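PDB 5OLT: cellulose biosynthesis protein BcsG from Salmonella typhimurium LT2, which is required for cellulose biosynthesis, this chain being its extramembrane, zinc-binding domain of the alkaline phosphatase family. Local coordinates for residues A[63-68]-A[264-269]. Numbering follows the deposited sequence. Where two conformers were deposited one is given.
Sequences VINICS and VPEHGG. With ZN (zinc ion), chain B.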
loop_
_atom_site.group_PDB
_atom_site.type_symbol
_atom_site.label_atom_id
_atom_site.label_comp_id
_atom_site.label_asym_id
_atom_site.label_seq_id
_atom_site.Cartn_x
_atom_site.Cartn_y
_atom_site.Cartn_z
ATOM N N VAL A 63 1.425 2.131 -9.199
ATOM C CA VAL A 63 1.195 2.076 -7.751
ATOM C C VAL A 63 1.226 3.506 -7.224
ATOM O O VAL A 63 2.230 4.224 -7.391
ATOM C CB VAL A 63 2.272 1.211 -7.055
ATOM C CG1 VAL A 63 2.102 1.229 -5.539
ATOM C CG2 VAL A 63 2.229 -0.203 -7.571
ATOM N N ILE A 64 0.115 3.928 -6.615
ATOM C CA ILE A 64 -0.070 5.300 -6.156
ATOM C C ILE A 64 0.008 5.253 -4.622
ATOM O O ILE A 64 -0.922 4.766 -3.955
ATOM C CB ILE A 64 -1.450 5.838 -6.647
ATOM C CG1 ILE A 64 -1.469 5.877 -8.187
ATOM C CG2 ILE A 64 -1.746 7.205 -6.037
ATOM C CD1 ILE A 64 -2.784 6.338 -8.766
ATOM N N ASN A 65 1.139 5.713 -4.056
ATOM C CA ASN A 65 1.444 5.562 -2.645
ATOM C C ASN A 65 1.295 6.931 -1.985
ATOM O O ASN A 65 2.035 7.861 -2.291
ATOM C CB ASN A 65 2.878 4.997 -2.553
ATOM C CG ASN A 65 3.324 4.716 -1.147
ATOM O OD1 ASN A 65 2.592 4.107 -0.328
ATOM N ND2 ASN A 65 4.546 5.113 -0.852
ATOM N N ILE A 66 0.278 7.057 -1.136
ATOM C CA ILE A 66 -0.165 8.370 -0.649
ATOM C C ILE A 66 0.200 8.564 0.806
ATOM O O ILE A 66 -0.217 7.782 1.665
ATOM C CB ILE A 66 -1.698 8.519 -0.804
ATOM C CG1 ILE A 66 -2.111 8.346 -2.279
ATOM C CG2 ILE A 66 -2.187 9.862 -0.222
ATOM C CD1 ILE A 66 -3.610 8.228 -2.488
ATOM N N CYS A 67 0.967 9.618 1.085
ATOM C CA CYS A 67 1.312 9.952 2.471
ATOM C C CYS A 67 0.069 10.441 3.228
ATOM O O CYS A 67 -0.730 11.193 2.675
ATOM C CB CYS A 67 2.416 11.034 2.453
ATOM S SG CYS A 67 3.025 11.568 4.091
ATOM N N SER A 68 -0.055 10.041 4.505
ATOM C CA SER A 68 -0.978 10.720 5.431
ATOM C C SER A 68 -2.461 10.578 5.053
ATOM O O SER A 68 -3.197 11.575 5.033
ATOM C CB SER A 68 -0.587 12.199 5.622
ATOM O OG SER A 68 0.730 12.285 6.156
ATOM N N VAL A 264 -2.401 2.740 -2.490
ATOM C CA VAL A 264 -2.079 2.197 -1.156
ATOM C C VAL A 264 -1.386 3.282 -0.353
ATOM O O VAL A 264 -0.254 3.703 -0.669
ATOM C CB VAL A 264 -1.235 0.914 -1.260
ATOM C CG1 VAL A 264 -0.082 1.105 -2.233
ATOM C CG2 VAL A 264 -0.782 0.362 0.100
ATOM N N PRO A 265 -2.095 3.814 0.623
ATOM C CA PRO A 265 -1.476 4.865 1.461
ATOM C C PRO A 265 -0.339 4.316 2.306
ATOM O O PRO A 265 -0.290 3.129 2.626
ATOM C CB PRO A 265 -2.611 5.333 2.359
ATOM C CG PRO A 265 -3.852 4.934 1.601
ATOM C CD PRO A 265 -3.520 3.624 0.948
ATOM N N GLU A 266 0.579 5.218 2.639
ATOM C CA GLU A 266 1.715 4.852 3.503
ATOM C C GLU A 266 1.295 4.629 4.945
ATOM O O GLU A 266 1.843 3.756 5.631
ATOM C CB GLU A 266 2.684 6.030 3.582
ATOM C CG GLU A 266 3.362 6.514 2.307
ATOM C CD GLU A 266 4.101 7.805 2.589
ATOM O OE1 GLU A 266 4.098 8.221 3.775
ATOM O OE2 GLU A 266 4.658 8.401 1.657
ATOM N N HIS A 267 0.400 5.499 5.437
ATOM C CA HIS A 267 0.028 5.609 6.872
ATOM C C HIS A 267 -0.889 6.810 6.945
ATOM O O HIS A 267 -0.898 7.656 6.016
ATOM C CB HIS A 267 1.290 5.906 7.778
ATOM C CG HIS A 267 1.994 7.183 7.406
ATOM N ND1 HIS A 267 1.527 8.426 7.789
ATOM C CD2 HIS A 267 3.066 7.407 6.607
ATOM C CE1 HIS A 267 2.269 9.368 7.215
ATOM N NE2 HIS A 267 3.226 8.778 6.510
ATOM N N GLY A 268 -1.610 6.916 8.048
ATOM C CA GLY A 268 -2.495 8.045 8.242
ATOM C C GLY A 268 -1.823 9.337 8.645
ATOM O O GLY A 268 -0.669 9.366 9.073
ATOM N N GLY A 269 -2.584 10.424 8.548
ATOM C CA GLY A 269 -2.090 11.757 8.949
ATOM C C GLY A 269 -2.385 12.133 10.381
ATOM O O GLY A 269 -2.036 13.216 10.818
HETATM ZN ZN ZN B . 4.148 9.760 4.912
HETATM O O HOH W 1 4.961 11.450 6.564
#
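Glu266 and Cys67 meet at a zinc ion where two neighbouring parallel strands of the central mixed sheet, 60-66 and 259-265, run out at their C-terminal ends, the place where enzymes of the alkaline phosphatase family carry their metal. The two segments run nearly parallel. A bond from Val264 N to Ile64 O (N-H...O angle 168°) joins the strands, and Glu266 N donates to Ile66 O at 2.9 Å; the intervening bond from Ile66 N to Val264 O is weak. In the conformer given, Val264 adds an apolar touch, its CG1 lying 4.0 Å from Val63 CG1, and Leu109 of helix 102-110 packs on both valines.

Beyond CG the Glu266 chain is extended, and OE1 binds the zinc at 1.9 Å while OE2 is held by Asn215, so the carboxylate is gripped through both oxygens. Its CD packs 3.5 Å from Cys67 CA. From 63-68 comes Cys67 SG, anti to its backbone N (chi1 -179°), at 2.3 Å from the metal. His267 contributes NE2, Ser102 is a fourth protein ligand, and a water oxygen stands at a longer 2.5 Å from the zinc. The closeness of Glu266 OE1 and His267 NE2 reflects their shared metal rather than a hydrogen bond; the ion would be expected to polarise both groups.

Ser68, with Val264 and Glu266 among the residues most buried here, lies beside His267: its backbone N lies over one face of the imidazole, its OG is near CE1, and its CB packs against Gly269 CA. The ring's rotation is fixed at two points, NE2 on zinc and, on the other nitrogen, ND1 donating to Gly268 O at 2.7 Å, with that oxygen only 6° out of the ring plane.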